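CRISPR-associated protein, Cse1 family (Acidimicrobium ferrooxidans, PDB 4H3T) probably acts as the large Cse1 subunit of a type I-E CRISPR Cascade complex, helping it recognise invading DNA. Local coordinates at residues A[266-271]-A[278-283]; A[7-12]-A[101-106]; A[405-410]-A[529-534]. The protein carries 1 engineered substitution. One frame throughout, in Å; residues are numbered along the deposited sequence.

In the fold
All three contacts are partly buried, each with both buried and exposed residues, so they differ mainly in chemistry. Contacts 1 and 2 are neighbours, their centres about 13 Å apart: F105 and L104 of contact 2 pack on P269 and L267 of the hairpin in contact 1, and side chains of both lean on helix 157-170. Contact 1 is held by strand-to-strand backbone bonds, contact 2 by a carboxylate and backbone bonds between two loops. Contact 3, on the opposite side of the chain's centre with its own centre some 56 Å from that of contact 1, joins two helices through apolar and aromatic side chains.

Contact 1: residues A[266-271]-A[278-283]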
loop_
_atom_site.group_PDB
_atom_site.type_symbol
_atom_site.label_atom_id
_atom_site.label_comp_id
_atom_site.label_asym_id
_atom_site.label_seq_id
_atom_site.Cartn_x
_atom_site.Cartn_y
_atom_site.Cartn_z
ATOM N N ARG A 266 -17.204 3.129 -19.140
ATOM C CA ARG A 266 -18.054 2.228 -19.903
ATOM C C ARG A 266 -17.177 1.313 -20.716
ATOM O O ARG A 266 -16.300 1.812 -21.471
ATOM C CB ARG A 266 -19.021 3.008 -20.816
ATOM C CG ARG A 266 -19.916 2.101 -21.665
ATOM C CD ARG A 266 -20.952 2.925 -22.390
ATOM N NE ARG A 266 -21.740 2.076 -23.274
ATOM C CZ ARG A 266 -22.621 2.511 -24.168
ATOM N NH1 ARG A 266 -22.809 3.811 -24.348
ATOM N NH2 ARG A 266 -23.297 1.643 -24.920
ATOM N N LEU A 267 -17.384 -0.017 -20.547
ATOM C CA LEU A 267 -16.701 -1.055 -21.369
ATOM C C LEU A 267 -17.546 -1.289 -22.608
ATOM O O LEU A 267 -18.766 -1.215 -22.529
ATOM C CB LEU A 267 -16.550 -2.379 -20.630
ATOM C CG LEU A 267 -15.859 -2.358 -19.287
ATOM C CD1 LEU A 267 -15.922 -3.733 -18.618
ATOM C CD2 LEU A 267 -14.415 -1.899 -19.364
ATOM N N PHE A 268 -16.936 -1.515 -23.744
ATOM C CA PHE A 268 -17.677 -1.820 -24.985
ATOM C C PHE A 268 -17.372 -3.276 -25.382
ATOM O O PHE A 268 -16.434 -3.495 -26.126
ATOM C CB PHE A 268 -17.274 -0.865 -26.085
ATOM C CG PHE A 268 -17.729 0.549 -25.795
ATOM C CD1 PHE A 268 -19.022 0.972 -26.136
ATOM C CD2 PHE A 268 -16.908 1.432 -25.101
ATOM C CE1 PHE A 268 -19.421 2.298 -25.924
ATOM C CE2 PHE A 268 -17.330 2.737 -24.829
ATOM C CZ PHE A 268 -18.601 3.151 -25.208
ATOM N N PRO A 269 -18.113 -4.266 -24.870
ATOM C CA PRO A 269 -17.783 -5.675 -25.210
ATOM C C PRO A 269 -18.172 -6.041 -26.660
ATOM O O PRO A 269 -19.036 -5.414 -27.251
ATOM C CB PRO A 269 -18.617 -6.480 -24.214
ATOM C CG PRO A 269 -19.869 -5.593 -23.995
ATOM C CD PRO A 269 -19.247 -4.197 -23.918
ATOM N N GLU A 270 -17.518 -7.062 -27.203
ATOM C CA GLU A 270 -17.786 -7.554 -28.556
ATOM C C GLU A 270 -17.685 -9.035 -28.561
ATOM O O GLU A 270 -16.766 -9.597 -27.932
ATOM C CB GLU A 270 -16.806 -6.939 -29.566
ATOM C CG GLU A 270 -16.916 -7.442 -30.986
ATOM C CD GLU A 270 -15.809 -7.047 -31.951
ATOM O OE1 GLU A 270 -14.771 -6.550 -31.478
ATOM O OE2 GLU A 270 -15.964 -7.271 -33.176
ATOM N N ARG A 271 -18.577 -9.677 -29.330
ATOM C CA ARG A 271 -18.585 -11.115 -29.504
ATOM C C ARG A 271 -17.639 -11.443 -30.659
ATOM O O ARG A 271 -17.769 -10.860 -31.743
ATOM C CB ARG A 271 -20.010 -11.628 -29.797
ATOM C CG ARG A 271 -20.224 -13.099 -29.427
ATOM C CD ARG A 271 -21.271 -13.278 -28.322
ATOM N NE ARG A 271 -20.882 -14.258 -27.309
ATOM C CZ ARG A 271 -21.668 -14.673 -26.324
ATOM N NH1 ARG A 271 -21.226 -15.563 -25.447
ATOM N NH2 ARG A 271 -22.896 -14.179 -26.190
ATOM N N VAL A 278 -13.328 -7.474 -24.633
ATOM C CA VAL A 278 -13.511 -6.026 -24.457
ATOM C C VAL A 278 -12.407 -5.299 -25.232
ATOM O O VAL A 278 -11.350 -5.135 -24.698
ATOM C CB VAL A 278 -13.525 -5.595 -22.960
ATOM C CG1 VAL A 278 -13.818 -4.109 -22.823
ATOM C CG2 VAL A 278 -14.522 -6.408 -22.136
ATOM N N PRO A 279 -12.656 -4.831 -26.451
ATOM C CA PRO A 279 -11.591 -4.130 -27.213
ATOM C C PRO A 279 -11.540 -2.606 -26.963
ATOM O O PRO A 279 -10.562 -1.953 -27.321
ATOM C CB PRO A 279 -11.967 -4.411 -28.662
ATOM C CG PRO A 279 -13.396 -4.612 -28.651
ATOM C CD PRO A 279 -13.821 -5.120 -27.306
ATOM N N ARG A 280 -12.630 -2.000 -26.450
ATOM C CA ARG A 280 -12.708 -0.554 -26.304
ATOM C C ARG A 280 -13.315 -0.168 -24.958
ATOM O O ARG A 280 -14.091 -0.936 -24.379
ATOM C CB ARG A 280 -13.550 0.058 -27.456
ATOM C CG ARG A 280 -12.970 -0.115 -28.871
ATOM C CD ARG A 280 -13.902 0.538 -29.929
ATOM N NE ARG A 280 -15.288 0.040 -29.798
ATOM C CZ ARG A 280 -16.417 0.758 -29.804
ATOM N NH1 ARG A 280 -16.382 2.069 -30.011
ATOM N NH2 ARG A 280 -17.596 0.160 -29.629
ATOM N N VAL A 281 -13.012 1.074 -24.513
ATOM C CA VAL A 281 -13.449 1.599 -23.226
ATOM C C VAL A 281 -13.541 3.147 -23.308
ATOM O O VAL A 281 -12.803 3.777 -24.078
ATOM C CB VAL A 281 -12.500 1.155 -22.056
ATOM C CG1 VAL A 281 -11.113 1.792 -22.186
ATOM C CG2 VAL A 281 -13.108 1.511 -20.706
ATOM N N LEU A 282 -14.404 3.724 -22.483
ATOM C CA LEU A 282 -14.527 5.175 -22.299
ATOM C C LEU A 282 -14.271 5.441 -20.809
ATOM O O LEU A 282 -14.910 4.823 -19.952
ATOM C CB LEU A 282 -15.895 5.682 -22.765
ATOM C CG LEU A 282 -16.212 7.191 -22.564
ATOM C CD1 LEU A 282 -15.166 8.111 -23.164
ATOM C CD2 LEU A 282 -17.537 7.535 -23.178
ATOM N N ILE A 283 -13.309 6.308 -20.492
ATOM C CA ILE A 283 -12.902 6.584 -19.094
ATOM C C ILE A 283 -12.917 8.074 -18.884
ATOM O O ILE A 283 -12.136 8.774 -19.518
ATOM C CB ILE A 283 -11.499 6.025 -18.771
ATOM C CG1 ILE A 283 -11.398 4.545 -19.108
ATOM C CG2 ILE A 283 -11.123 6.250 -17.330
ATOM C CD1 ILE A 283 -9.954 4.028 -18.982
HETATM O O HOH W 1 -16.237 -2.501 -29.002
#
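The contact is the middle of a beta hairpin whose two long antiparallel strands, 263-272 and 275-289, belong to a mixed sheet. R266 and L282 form a regular hydrogen-bonded pair: R266 N reaches L282 O at 3.0 Å and L282 N returns to R266 O at 2.9 Å, both donors lying in the carbonyl planes. L267 and V281 are the next, non-hydrogen-bonded pair. Beyond them F268 N donates to R280 O at 3.0 Å, but from 34° above the carbonyl plane.

On one face of the sheet L267 CD2 lies beside V281 CG2 (3.9 Å), both side chains pointing the same way, while L267 CB meets V278 CG1. A160 of helix 157-170 covers both L267 and V278. On the other face F268, its CG beside the backbone N (chi1 -68°), lays its ring along the partner strand, so that R280 O, V281 CA and L282 N sit at the ring edge and CE2 touches L282 CB. R266 CG lies over one face of this ring, toward its rim. R280 bends at chi3 and brings NH2 to 3.7 Å from F268 CB, the guanidinium tilted 38° from the ring. One water ties the same pair, donating to F268 O and accepting from R280 NE at 2.8 Å. The extended E270 side chain crosses P279 with OE1 near CG; that oxygen forms a salt bridge with R272.

R280 N is too far from F268 O to return the bond; P279 CD lies 3.3 Å from F268 O and the water donates instead. At F268 the backbone ladder thus gives way to water and R280.

Contact 2: residues A[7-12]-A[101-106]; sequences EMHFDL and RFDLFS
D103 holds CG anti to its backbone N (chi1 180°), and H9 holds CG beside its own N (chi1 -64°), which sets carboxylate and imidazole tip to edge. The motif, an Asx turn opening a type I beta turn, D103 to S106, holds the loop after helix 88-98 roughly antiparallel to the N-terminal loop before strand 18-22. OD1 of D103 accepts two backbone N-H groups, that of F105 in its own turn and that of F10 across the contact, F10 N lying 2.9 Å from D103 OD1, both from above the carboxylate plane. D103 OD2 takes H9 ND1 at 2.6 Å on its syn lone pair. H9 NE2 in turn donates to the anti lone pair of E7 OE1, so both ring nitrogens act as donors between two carboxylates, consistent with a charged imidazolium. Nearly straight bonds then run from L104 N to F10 O (3.0 Å) and from L12 N to F102 O (2.9 Å), flanking the bridged pair D11 and D103. F10 CB also touches F105 CE2 at 3.7 Å, and F105 reaches on to P269 of the nearby hairpin. A single water closes the far end, donating to M8 O at 2.6 Å and to F105 O at 2.8 Å.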
loop_
_atom_site.group_PDB
_atom_site.type_symbol
_atom_site.label_atom_id
_atom_site.label_comp_id
_atom_site.label_asym_id
_atom_site.label_seq_id
_atom_site.Cartn_x
_atom_site.Cartn_y
_atom_site.Cartn_z
ATOM N N GLU A 7 -27.496 -12.279 -25.949
ATOM C CA GLU A 7 -27.031 -11.205 -25.083
ATOM C C GLU A 7 -25.696 -11.565 -24.452
ATOM O O GLU A 7 -25.441 -12.721 -24.131
ATOM C CB GLU A 7 -28.056 -10.942 -23.977
ATOM C CG GLU A 7 -29.375 -10.359 -24.453
ATOM C CD GLU A 7 -30.494 -10.449 -23.433
ATOM O OE1 GLU A 7 -30.205 -10.636 -22.226
ATOM O OE2 GLU A 7 -31.671 -10.394 -23.856
HETATM N N MSE A 8 -24.836 -10.582 -24.305
HETATM C CA MSE A 8 -23.576 -10.739 -23.603
HETATM C C MSE A 8 -23.761 -10.425 -22.096
HETATM O O MSE A 8 -24.313 -9.391 -21.738
HETATM C CB MSE A 8 -22.517 -9.798 -24.198
HETATM C CG MSE A 8 -22.222 -10.138 -25.646
HETATM SE SE MSE A 8 -20.948 -8.902 -26.345
HETATM C CE MSE A 8 -22.108 -7.436 -26.673
ATOM N N HIS A 9 -23.348 -11.363 -21.256
ATOM C CA HIS A 9 -23.402 -11.305 -19.814
ATOM C C HIS A 9 -22.121 -11.846 -19.210
ATOM O O HIS A 9 -21.491 -12.730 -19.798
ATOM C CB HIS A 9 -24.586 -12.138 -19.299
ATOM C CG HIS A 9 -25.910 -11.598 -19.731
ATOM N ND1 HIS A 9 -26.322 -10.316 -19.382
ATOM C CD2 HIS A 9 -26.854 -12.155 -20.525
ATOM C CE1 HIS A 9 -27.517 -10.158 -19.933
ATOM N NE2 HIS A 9 -27.863 -11.218 -20.657
ATOM N N PHE A 10 -21.735 -11.307 -18.041
ATOM C CA PHE A 10 -20.583 -11.803 -17.253
ATOM C C PHE A 10 -20.858 -11.449 -15.800
ATOM O O PHE A 10 -20.590 -10.335 -15.330
ATOM C CB PHE A 10 -19.238 -11.273 -17.781
ATOM C CG PHE A 10 -18.033 -11.940 -17.168
ATOM C CD1 PHE A 10 -17.616 -13.200 -17.601
ATOM C CD2 PHE A 10 -17.341 -11.340 -16.118
ATOM C CE1 PHE A 10 -16.489 -13.798 -17.043
ATOM C CE2 PHE A 10 -16.207 -11.939 -15.574
ATOM C CZ PHE A 10 -15.818 -13.179 -16.006
ATOM N N ASP A 11 -21.476 -12.397 -15.112
ATOM C CA ASP A 11 -21.922 -12.238 -13.730
ATOM C C ASP A 11 -20.717 -12.453 -12.803
ATOM O O ASP A 11 -20.254 -13.578 -12.608
ATOM C CB ASP A 11 -23.095 -13.214 -13.429
ATOM C CG ASP A 11 -23.683 -13.161 -12.010
ATOM O OD1 ASP A 11 -23.093 -12.530 -11.146
ATOM O OD2 ASP A 11 -24.694 -13.787 -11.777
ATOM N N LEU A 12 -20.280 -11.373 -12.184
ATOM C CA LEU A 12 -19.109 -11.360 -11.296
ATOM C C LEU A 12 -19.343 -12.126 -10.005
ATOM O O LEU A 12 -18.382 -12.471 -9.299
ATOM C CB LEU A 12 -18.703 -9.908 -11.001
ATOM C CG LEU A 12 -18.296 -9.034 -12.190
ATOM C CD1 LEU A 12 -18.044 -7.610 -11.714
ATOM C CD2 LEU A 12 -17.102 -9.608 -12.908
ATOM N N ARG A 101 -27.072 -6.563 -10.183
ATOM C CA ARG A 101 -26.118 -5.451 -10.164
ATOM C C ARG A 101 -24.666 -5.873 -10.354
ATOM O O ARG A 101 -23.815 -4.973 -10.444
ATOM C CB ARG A 101 -26.267 -4.668 -8.861
ATOM C CG ARG A 101 -27.655 -4.042 -8.677
ATOM C CD ARG A 101 -27.993 -2.952 -9.717
ATOM N NE ARG A 101 -27.048 -1.808 -9.655
ATOM C CZ ARG A 101 -27.216 -0.687 -8.965
ATOM N NH1 ARG A 101 -28.318 -0.503 -8.221
ATOM N NH2 ARG A 101 -26.284 0.254 -8.985
ATOM N N PHE A 102 -24.381 -7.194 -10.465
ATOM C CA PHE A 102 -23.036 -7.724 -10.652
ATOM C C PHE A 102 -22.746 -8.186 -12.074
ATOM O O PHE A 102 -21.728 -8.825 -12.288
ATOM C CB PHE A 102 -22.783 -8.876 -9.682
ATOM C CG PHE A 102 -22.496 -8.341 -8.307
ATOM C CD1 PHE A 102 -21.226 -7.907 -7.967
ATOM C CD2 PHE A 102 -23.501 -8.267 -7.352
ATOM C CE1 PHE A 102 -20.977 -7.361 -6.717
ATOM C CE2 PHE A 102 -23.263 -7.701 -6.109
ATOM C CZ PHE A 102 -21.991 -7.278 -5.787
ATOM N N ASP A 103 -23.566 -7.812 -13.039
ATOM C CA ASP A 103 -23.317 -8.174 -14.440
ATOM C C ASP A 103 -22.442 -7.058 -15.067
ATOM O O ASP A 103 -22.845 -5.894 -15.210
ATOM C CB ASP A 103 -24.654 -8.459 -15.180
ATOM C CG ASP A 103 -24.566 -8.851 -16.670
ATOM O OD1 ASP A 103 -23.444 -9.085 -17.173
ATOM O OD2 ASP A 103 -25.610 -8.880 -17.329
ATOM N N LEU A 104 -21.233 -7.448 -15.486
ATOM C CA LEU A 104 -20.304 -6.532 -16.141
ATOM C C LEU A 104 -20.865 -5.929 -17.452
ATOM O O LEU A 104 -20.477 -4.825 -17.823
ATOM C CB LEU A 104 -18.992 -7.287 -16.467
ATOM C CG LEU A 104 -17.752 -6.437 -16.719
ATOM C CD1 LEU A 104 -17.320 -5.690 -15.466
ATOM C CD2 LEU A 104 -16.610 -7.307 -17.253
ATOM N N PHE A 105 -21.731 -6.664 -18.165
ATOM C CA PHE A 105 -22.297 -6.210 -19.431
ATOM C C PHE A 105 -23.806 -6.016 -19.376
ATOM O O PHE A 105 -24.446 -6.018 -20.416
ATOM C CB PHE A 105 -21.910 -7.179 -20.559
ATOM C CG PHE A 105 -20.427 -7.495 -20.603
ATOM C CD1 PHE A 105 -19.480 -6.479 -20.579
ATOM C CD2 PHE A 105 -19.984 -8.808 -20.633
ATOM C CE1 PHE A 105 -18.108 -6.773 -20.650
ATOM C CE2 PHE A 105 -18.627 -9.104 -20.777
ATOM C CZ PHE A 105 -17.695 -8.088 -20.769
ATOM N N SER A 106 -24.370 -5.733 -18.188
ATOM C CA SER A 106 -25.799 -5.433 -18.077
ATOM C C SER A 106 -26.112 -4.205 -18.935
ATOM O O SER A 106 -25.319 -3.267 -18.963
ATOM C CB SER A 106 -26.197 -5.160 -16.630
ATOM O OG SER A 106 -27.506 -4.611 -16.556
HETATM O O HOH W 2 -26.127 -7.491 -22.045
#

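Contact 3: residues A[405-410]-A[529-534]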
loop_
_atom_site.group_PDB
_atom_site.type_symbol
_atom_site.label_atom_id
_atom_site.label_comp_id
_atom_site.label_asym_id
_atom_site.label_seq_id
_atom_site.Cartn_x
_atom_site.Cartn_y
_atom_site.Cartn_z
ATOM N N ALA A 405 16.602 -0.291 16.308
ATOM C CA ALA A 405 17.396 -1.177 15.435
ATOM C C ALA A 405 17.516 -0.581 14.040
ATOM O O ALA A 405 18.570 -0.700 13.402
ATOM C CB ALA A 405 16.770 -2.565 15.366
ATOM N N VAL A 406 16.451 0.065 13.571
ATOM C CA VAL A 406 16.452 0.773 12.289
ATOM C C VAL A 406 17.437 1.972 12.390
ATOM O O VAL A 406 18.239 2.187 11.509
ATOM C CB VAL A 406 15.023 1.245 11.865
ATOM C CG1 VAL A 406 15.092 2.085 10.595
ATOM C CG2 VAL A 406 14.124 0.053 11.637
ATOM N N THR A 407 17.363 2.726 13.488
ATOM C CA THR A 407 18.265 3.877 13.736
ATOM C C THR A 407 19.744 3.442 13.756
ATOM O O THR A 407 20.595 4.144 13.205
ATOM C CB THR A 407 17.936 4.562 15.056
ATOM O OG1 THR A 407 16.559 4.954 15.015
ATOM C CG2 THR A 407 18.837 5.784 15.318
ATOM N N PHE A 408 20.044 2.310 14.385
ATOM C CA PHE A 408 21.395 1.788 14.408
ATOM C C PHE A 408 21.860 1.420 12.994
ATOM O O PHE A 408 22.991 1.758 12.613
ATOM C CB PHE A 408 21.541 0.593 15.378
ATOM C CG PHE A 408 22.979 0.165 15.515
ATOM C CD1 PHE A 408 23.948 1.065 15.907
ATOM C CD2 PHE A 408 23.384 -1.106 15.139
ATOM C CE1 PHE A 408 25.287 0.698 15.937
ATOM C CE2 PHE A 408 24.700 -1.512 15.316
ATOM C CZ PHE A 408 25.654 -0.593 15.662
ATOM N N ALA A 409 21.020 0.759 12.212
ATOM C CA ALA A 409 21.360 0.464 10.808
ATOM C C ALA A 409 21.702 1.780 10.034
ATOM O O ALA A 409 22.635 1.803 9.234
ATOM C CB ALA A 409 20.228 -0.269 10.120
ATOM N N ALA A 410 20.869 2.814 10.200
ATOM C CA ALA A 410 21.065 4.122 9.560
ATOM C C ALA A 410 22.408 4.779 10.025
ATOM O O ALA A 410 23.141 5.289 9.184
ATOM C CB ALA A 410 19.885 5.043 9.823
ATOM N N ARG A 529 26.758 2.420 18.450
ATOM C CA ARG A 529 26.676 1.136 19.160
ATOM C C ARG A 529 26.438 1.347 20.685
ATOM O O ARG A 529 25.609 0.676 21.282
ATOM C CB ARG A 529 27.998 0.374 18.988
ATOM C CG ARG A 529 27.889 -1.050 18.580
ATOM C CD ARG A 529 27.822 -1.932 19.750
ATOM N NE ARG A 529 28.215 -3.280 19.369
ATOM C CZ ARG A 529 28.017 -4.351 20.105
ATOM N NH1 ARG A 529 27.437 -4.247 21.303
ATOM N NH2 ARG A 529 28.416 -5.540 19.668
ATOM N N ASN A 530 27.132 2.323 21.275
ATOM C CA ASN A 530 26.971 2.622 22.699
ATOM C C ASN A 530 25.554 3.190 22.963
ATOM O O ASN A 530 24.928 2.773 23.915
ATOM C CB ASN A 530 28.078 3.573 23.178
ATOM C CG ASN A 530 27.986 3.863 24.639
ATOM O OD1 ASN A 530 28.072 2.948 25.469
ATOM N ND2 ASN A 530 27.658 5.102 24.979
ATOM N N GLU A 531 25.014 4.015 22.066
ATOM C CA GLU A 531 23.662 4.550 22.194
ATOM C C GLU A 531 22.603 3.448 21.999
ATOM O O GLU A 531 21.544 3.492 22.631
ATOM C CB GLU A 531 23.461 5.675 21.145
ATOM C CG GLU A 531 22.066 6.271 20.985
ATOM C CD GLU A 531 21.940 7.113 19.721
ATOM O OE1 GLU A 531 20.938 6.949 18.981
ATOM O OE2 GLU A 531 22.876 7.903 19.447
ATOM N N PHE A 532 22.874 2.472 21.136
ATOM C CA PHE A 532 21.898 1.443 20.835
ATOM C C PHE A 532 21.899 0.301 21.847
ATOM O O PHE A 532 20.842 -0.095 22.315
ATOM C CB PHE A 532 22.128 0.870 19.426
ATOM C CG PHE A 532 21.188 -0.277 19.047
ATOM C CD1 PHE A 532 19.818 -0.150 19.190
ATOM C CD2 PHE A 532 21.689 -1.477 18.557
ATOM C CE1 PHE A 532 18.949 -1.198 18.812
ATOM C CE2 PHE A 532 20.827 -2.528 18.210
ATOM C CZ PHE A 532 19.461 -2.387 18.362
ATOM N N SER A 533 23.080 -0.261 22.111
ATOM C CA SER A 533 23.260 -1.437 22.957
ATOM C C SER A 533 24.502 -1.194 23.863
ATOM O O SER A 533 25.616 -1.653 23.572
ATOM C CB SER A 533 23.409 -2.650 22.038
ATOM O OG SER A 533 23.380 -3.894 22.702
ATOM N N PRO A 534 24.300 -0.361 24.914
ATOM C CA PRO A 534 25.391 -0.013 25.835
ATOM C C PRO A 534 26.178 -1.226 26.363
ATOM O O PRO A 534 25.572 -2.176 26.869
ATOM C CB PRO A 534 24.647 0.661 27.004
ATOM C CG PRO A 534 23.440 1.171 26.479
ATOM C CD PRO A 534 23.029 0.273 25.334
#
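Helices 397-415 and 511-532 meet here, two members of the C-terminal helical bundle that Cse1 proteins share. F408 and F532 carry the contact. Each has CG anti to its backbone N (chi1 -173° and 177°), and each points its CB toward the other helix. The rings come to lie almost parallel, with planes 12° apart, but slid so far, centroids 5.2 Å apart, that they barely overlap. What stands over a face of the F532 ring is instead F408 CB, a CH-pi contact 4.0 Å from the centroid; F408 CG follows, 3.7 Å from F532 CD2. The tip of F408 reaches the backbone of R529 in the last helical turn, F408 CE1 3.4 Å from R529 N and CZ 3.7 Å from R529 CG. With chi1 and chi2 both off the staggered positions, R529 sends its charged end away to a salt bridge with E492. The outer atoms of F532 meet A405: CE1 lies 3.5 Å from A405 N and CZ 4.0 Å from A405 CB. V491 and A488 of helix 481-504 touch F408 and F532 respectively. The last turn of helix 511-532 is thus held to its neighbour by apolar and CH-pi contacts, with the arginine's charge paired on a third helix.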